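Local atomic coordinates of Ent-copalyl diphosphate synthase (Streptomyces platensis, PDB entry 5BP8), a protein that belongs to the terpene cyclases and has a largely alpha-helical chain that contains a region related to the squalene-hopene cyclase C-terminal family. Residues F332-D335 with G336-S339; D308-A311 with A312-A316. One frame throughout, in Å; residues are numbered along the deposited sequence.

Contact 1 (F332-D335 with G336-S339)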
ATOM      1  N   PHE A 332      14.103  15.343  -7.173  1.00 26.95           N
ATOM      2  CA  PHE A 332      13.443  14.273  -7.932  1.00 26.51           C
ATOM      3  C   PHE A 332      13.080  14.696  -9.365  1.00 27.31           C
ATOM      4  O   PHE A 332      12.403  13.937 -10.101  1.00 29.04           O
ATOM      5  CB  PHE A 332      12.165  13.849  -7.194  1.00 24.97           C
ATOM      6  CG  PHE A 332      12.401  13.345  -5.806  1.00 23.57           C
ATOM      7  CD1 PHE A 332      12.622  11.992  -5.569  1.00 22.77           C
ATOM      8  CD2 PHE A 332      12.379  14.213  -4.728  1.00 23.60           C
ATOM      9  CE1 PHE A 332      12.827  11.522  -4.280  1.00 22.64           C
ATOM     10  CE2 PHE A 332      12.583  13.754  -3.430  1.00 23.03           C
ATOM     11  CZ  PHE A 332      12.813  12.411  -3.209  1.00 22.86           C
ATOM     12  N   ARG A 333      13.514  15.889  -9.786  1.00 29.10           N
ATOM     13  CA  ARG A 333      13.236  16.344 -11.148  1.00 30.29           C
ATOM     14  C   ARG A 333      14.011  15.493 -12.143  1.00 29.85           C
ATOM     15  O   ARG A 333      15.190  15.230 -11.951  1.00 28.98           O
ATOM     16  CB  ARG A 333      13.598  17.833 -11.315  1.00 35.00           C
ATOM     17  CG  ARG A 333      13.202  18.415 -12.673  1.00 40.69           C
ATOM     18  CD  ARG A 333      14.194  19.472 -13.148  1.00 48.62           C
ATOM     19  NE  ARG A 333      14.045  20.744 -12.435  1.00 54.23           N
ATOM     20  CZ  ARG A 333      14.955  21.302 -11.623  1.00 58.64           C
ATOM     21  NH1 ARG A 333      16.133  20.725 -11.379  1.00 61.92           N
ATOM     22  NH2 ARG A 333      14.678  22.467 -11.046  1.00 56.48           N
ATOM     23  N   ARG A 334      13.339  15.059 -13.206  1.00 29.36           N
ATOM     24  CA  ARG A 334      13.970  14.307 -14.279  1.00 31.44           C
ATOM     25  C   ARG A 334      13.603  14.993 -15.592  1.00 32.66           C
ATOM     26  O   ARG A 334      13.026  16.090 -15.577  1.00 33.09           O
ATOM     27  CB  ARG A 334      13.502  12.846 -14.255  1.00 30.72           C
ATOM     28  CG  ARG A 334      13.767  12.144 -12.911  1.00 31.10           C
ATOM     29  CD  ARG A 334      15.269  11.979 -12.661  1.00 31.47           C
ATOM     30  NE  ARG A 334      15.591  11.343 -11.388  1.00 30.57           N
ATOM     31  CZ  ARG A 334      15.974  11.978 -10.280  1.00 31.76           C
ATOM     32  NH1 ARG A 334      16.084  13.298 -10.235  1.00 31.67           N
ATOM     33  NH2 ARG A 334      16.232  11.284  -9.182  1.00 32.80           N
ATOM     34  N   ASP A 335      13.934  14.358 -16.712  1.00 35.99           N
ATOM     35  CA  ASP A 335      13.648  14.925 -18.048  1.00 38.07           C
ATOM     36  C   ASP A 335      12.193  14.704 -18.488  1.00 36.43           C
ATOM     37  O   ASP A 335      11.849  13.683 -19.050  1.00 38.09           O
ATOM     38  CB  ASP A 335      14.600  14.336 -19.089  1.00 41.76           C
ATOM     39  CG  ASP A 335      14.524  15.054 -20.438  1.00 47.05           C
ATOM     40  OD1 ASP A 335      14.072  16.217 -20.496  1.00 48.86           O
ATOM     41  OD2 ASP A 335      14.923  14.445 -21.446  1.00 52.33           O
ATOM     42  N   GLY A 336      11.359  15.697 -18.222  1.00 34.17           N
ATOM     43  CA  GLY A 336       9.943  15.709 -18.607  1.00 35.19           C
ATOM     44  C   GLY A 336       8.939  15.408 -17.498  1.00 33.82           C
ATOM     45  O   GLY A 336       7.729  15.518 -17.704  1.00 35.01           O
ATOM     46  N   TYR A 337       9.435  15.046 -16.314  1.00 32.86           N
ATOM     47  CA  TYR A 337       8.575  14.526 -15.236  1.00 29.80           C
ATOM     48  C   TYR A 337       9.411  14.399 -13.962  1.00 29.13           C
ATOM     49  O   TYR A 337      10.597  14.676 -13.975  1.00 27.62           O
ATOM     50  CB  TYR A 337       7.998  13.151 -15.647  1.00 30.71           C
ATOM     51  CG  TYR A 337       9.038  12.072 -15.592  1.00 31.43           C
ATOM     52  CD1 TYR A 337      10.009  11.971 -16.576  1.00 35.11           C
ATOM     53  CD2 TYR A 337       9.110  11.193 -14.506  1.00 31.09           C
ATOM     54  CE1 TYR A 337      11.016  11.027 -16.489  1.00 36.20           C
ATOM     55  CE2 TYR A 337      10.116  10.250 -14.414  1.00 32.61           C
ATOM     56  CZ  TYR A 337      11.061  10.167 -15.414  1.00 35.71           C
ATOM     57  OH  TYR A 337      12.068   9.235 -15.353  1.00 37.57           O
ATOM     58  N   PHE A 338       8.788  13.954 -12.865  1.00 25.94           N
ATOM     59  CA  PHE A 338       9.484  13.756 -11.606  1.00 25.98           C
ATOM     60  C   PHE A 338       9.503  12.289 -11.229  1.00 25.14           C
ATOM     61  O   PHE A 338       8.500  11.597 -11.419  1.00 23.17           O
ATOM     62  CB  PHE A 338       8.796  14.542 -10.489  1.00 25.72           C
ATOM     63  CG  PHE A 338       9.117  16.014 -10.498  1.00 26.20           C
ATOM     64  CD1 PHE A 338       8.614  16.847 -11.510  1.00 25.81           C
ATOM     65  CD2 PHE A 338       9.906  16.564  -9.511  1.00 25.62           C
ATOM     66  CE1 PHE A 338       8.918  18.194 -11.522  1.00 27.12           C
ATOM     67  CE2 PHE A 338      10.227  17.917  -9.528  1.00 26.81           C
ATOM     68  CZ  PHE A 338       9.730  18.724 -10.532  1.00 26.24           C
ATOM     69  N   SER A 339      10.616  11.822 -10.686  1.00 25.31           N
ATOM     70  CA  SER A 339      10.660  10.457 -10.153  1.00 24.67           C
ATOM     71  C   SER A 339      10.071  10.428  -8.746  1.00 24.35           C
ATOM     72  O   SER A 339       9.961  11.461  -8.094  1.00 23.39           O
ATOM     73  CB  SER A 339      12.076   9.909 -10.104  1.00 26.08           C
ATOM     74  OG  SER A 339      12.858  10.665  -9.198  1.00 28.28           O
TER
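Phe332 and Ser339 close the base of a short hairpin in the loop between helix 307-319 and helix 349-365, with one beta bridge, Arg333 to Phe338. Phe332 O accepts Ser339 N (2.8 Å) in the carbonyl plane, and Tyr337 O accepts Arg334 N at 2.9 Å. The tight part lies at the base. Arg333 CA sits over one face of the Phe338 ring, 4.0 Å from its centroid, while the ring reaches Ile380 of helix 370-386. On another flank Arg334 CB lies over one Tyr337 face, offset toward the rim, a CH-pi contact 4.0 Å from the centroid. The tyrosine chi1 of 73° sets CG between the backbone N and the carbonyl carbon, which brings the ring under Arg334 CB, and CD1 meets Asp335 O (3.5 Å). Toward the tip the packing slackens: Asp335 is exposed and its carboxylate leads off, and Gly336 turns the chain with a positive phi of 103°. Arg333 is exposed too, its bent chain carrying NH2 to a salt bridge with Glu376. The Arg334 guanidinium, by contrast, folds back over the hairpin; Ser339 OG, hydrogen-bonded to Phe341 O, lies above one face, offset toward its rim, and NH1 gives Arg333 O a 2.7 Å hydrogen bond from 54° above the carbonyl plane.

Contact 2 (D308-A311 with A312-A316)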
ATOM      1  N   ASP A 308       6.336  11.403  -3.584  1.00 20.19           N
ATOM      2  CA  ASP A 308       4.883  11.350  -3.474  1.00 20.33           C
ATOM      3  C   ASP A 308       4.476  11.775  -2.076  1.00 19.07           C
ATOM      4  O   ASP A 308       3.655  12.688  -1.911  1.00 19.58           O
ATOM      5  CB  ASP A 308       4.363   9.963  -3.832  1.00 21.00           C
ATOM      6  CG  ASP A 308       2.846   9.909  -3.991  1.00 23.04           C
ATOM      7  OD1 ASP A 308       2.251  10.882  -4.538  1.00 22.82           O
ATOM      8  OD2 ASP A 308       2.258   8.840  -3.606  1.00 22.08           O
ATOM      9  N   ASP A 309       5.046  11.122  -1.057  1.00 19.18           N
ATOM     10  CA  ASP A 309       4.794  11.501   0.295  1.00 18.90           C
ATOM     11  C   ASP A 309       5.236  12.942   0.574  1.00 19.57           C
ATOM     12  O   ASP A 309       4.526  13.681   1.269  1.00 19.05           O
ATOM     13  CB  ASP A 309       5.486  10.544   1.266  1.00 19.32           C
ATOM     14  CG  ASP A 309       4.809   9.197   1.309  1.00 20.77           C
ATOM     15  OD1 ASP A 309       3.615   9.174   1.637  1.00 20.59           O
ATOM     16  OD2 ASP A 309       5.462   8.179   0.968  1.00 20.95           O
ATOM     17  N   THR A 310       6.375  13.332   0.010  1.00 19.99           N
ATOM     18  CA  THR A 310       6.898  14.690   0.228  1.00 20.06           C
ATOM     19  C   THR A 310       5.898  15.716  -0.326  1.00 20.56           C
ATOM     20  O   THR A 310       5.545  16.674   0.369  1.00 20.71           O
ATOM     21  CB  THR A 310       8.292  14.866  -0.414  1.00 21.04           C
ATOM     22  OG1 THR A 310       9.226  13.995   0.233  1.00 20.62           O
ATOM     23  CG2 THR A 310       8.810  16.304  -0.239  1.00 22.32           C
ATOM     24  N   ALA A 311       5.434  15.495  -1.557  1.00 20.70           N
ATOM     25  CA  ALA A 311       4.482  16.407  -2.215  1.00 21.23           C
ATOM     26  C   ALA A 311       3.164  16.457  -1.445  1.00 21.90           C
ATOM     27  O   ALA A 311       2.640  17.525  -1.177  1.00 21.70           O
ATOM     28  CB  ALA A 311       4.251  16.000  -3.652  1.00 21.53           C
ATOM     29  N   ALA A 312       2.647  15.294  -1.028  1.00 20.56           N
ATOM     30  CA  ALA A 312       1.398  15.264  -0.276  1.00 20.61           C
ATOM     31  C   ALA A 312       1.520  16.021   1.045  1.00 21.05           C
ATOM     32  O   ALA A 312       0.578  16.679   1.483  1.00 22.16           O
ATOM     33  CB  ALA A 312       0.965  13.832   0.015  1.00 19.99           C
ATOM     34  N   VAL A 313       2.651  15.856   1.711  1.00 21.47           N
ATOM     35  CA  VAL A 313       2.880  16.469   2.994  1.00 22.19           C
ATOM     36  C   VAL A 313       3.028  17.990   2.852  1.00 23.25           C
ATOM     37  O   VAL A 313       2.432  18.733   3.633  1.00 23.67           O
ATOM     38  CB  VAL A 313       4.076  15.829   3.722  1.00 22.30           C
ATOM     39  CG1 VAL A 313       4.553  16.705   4.871  1.00 22.83           C
ATOM     40  CG2 VAL A 313       3.693  14.465   4.244  1.00 22.12           C
ATOM     41  N   LEU A 314       3.766  18.436   1.843  1.00 23.31           N
ATOM     42  CA  LEU A 314       3.907  19.876   1.567  1.00 24.88           C
ATOM     43  C   LEU A 314       2.556  20.507   1.264  1.00 26.03           C
ATOM     44  O   LEU A 314       2.239  21.569   1.788  1.00 26.32           O
ATOM     45  CB  LEU A 314       4.862  20.116   0.413  1.00 25.11           C
ATOM     46  CG  LEU A 314       6.344  19.907   0.727  1.00 25.27           C
ATOM     47  CD1 LEU A 314       7.165  19.731  -0.540  1.00 25.29           C
ATOM     48  CD2 LEU A 314       6.855  21.101   1.545  1.00 26.46           C
ATOM     49  N   PHE A 315       1.760  19.834   0.444  1.00 24.74           N
ATOM     50  CA  PHE A 315       0.421  20.279   0.082  1.00 25.46           C
ATOM     51  C   PHE A 315      -0.474  20.318   1.310  1.00 25.22           C
ATOM     52  O   PHE A 315      -1.192  21.298   1.546  1.00 24.87           O
ATOM     53  CB  PHE A 315      -0.135  19.340  -1.027  1.00 24.84           C
ATOM     54  CG  PHE A 315      -1.458  19.750  -1.643  1.00 26.02           C
ATOM     55  CD1 PHE A 315      -1.743  21.067  -1.997  1.00 25.91           C
ATOM     56  CD2 PHE A 315      -2.407  18.762  -1.973  1.00 25.97           C
ATOM     57  CE1 PHE A 315      -2.967  21.382  -2.576  1.00 26.39           C
ATOM     58  CE2 PHE A 315      -3.610  19.071  -2.567  1.00 25.51           C
ATOM     59  CZ  PHE A 315      -3.893  20.389  -2.881  1.00 26.58           C
ATOM     60  N   ALA A 316      -0.424  19.277   2.132  1.00 24.50           N
ATOM     61  CA  ALA A 316      -1.238  19.234   3.334  1.00 25.23           C
ATOM     62  C   ALA A 316      -0.903  20.370   4.305  1.00 26.51           C
ATOM     63  O   ALA A 316      -1.813  21.032   4.840  1.00 27.37           O
ATOM     64  CB  ALA A 316      -1.055  17.899   4.041  1.00 24.63           C
TER
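The DXDD motif of class II terpene cyclases, here Asp306 to Asp309, runs into helix 307-319, and in this contact its last two aspartates pass their carbonyls to the next turn. Asp308 O accepts Ala312 N at 2.9 Å and Asp309 O accepts Val313 N at 2.9 Å; Thr310 O with Leu314 N (2.9 Å) and Ala311 O with Phe315 N (3.0 Å) continue the alpha-helical pattern. Side-chain carbons of the following turn lie close to some of these oxygens. In Val313, chi1 of 164° puts CG1 anti to the backbone N, which leaves CG2 beside that N and 3.2 Å from Asp309 O. Thr310 and Leu314 run alongside each other, pointing the same way, with CG2 and CD1 meeting at 3.8 Å. The threonine hydroxyl lies on another branch, where OG1 bonds Asp306 O and Ile297 N. Ala312 CB rests 3.5 Å from Asp308 O, and its side chain also touches Trp266 of helix 260-274. The CB bonds of both aspartates point away from 312-316. Backbone bonding thus occupies their carbonyl oxygens and leaves the carboxylates to side-chain partners: Asp308 OD1 bonds His354 ND1, and Asp309 packs on Phe262 and Trp266.

From the N terminus the chain first enters contact 2, within helix 307-319, where successive helical turns are joined and no loop is closed. It leaves that helix, passes Pro326, Ser328 and Leu329, which touch Leu314 and Thr310, and reaches contact 1, where residues 332-339 double back as a closed hairpin before helix 349-365 begins. The two contacts follow in series, neither nested nor crossed, their centres 16 Å apart and their nearest atoms about 5 Å apart without touching. The hairpin is nevertheless tied to the helix start, since Ser339 O bonds Ser307 OG. Ile355 of helix 349-365 also meets both, touching Ala311 and Phe338.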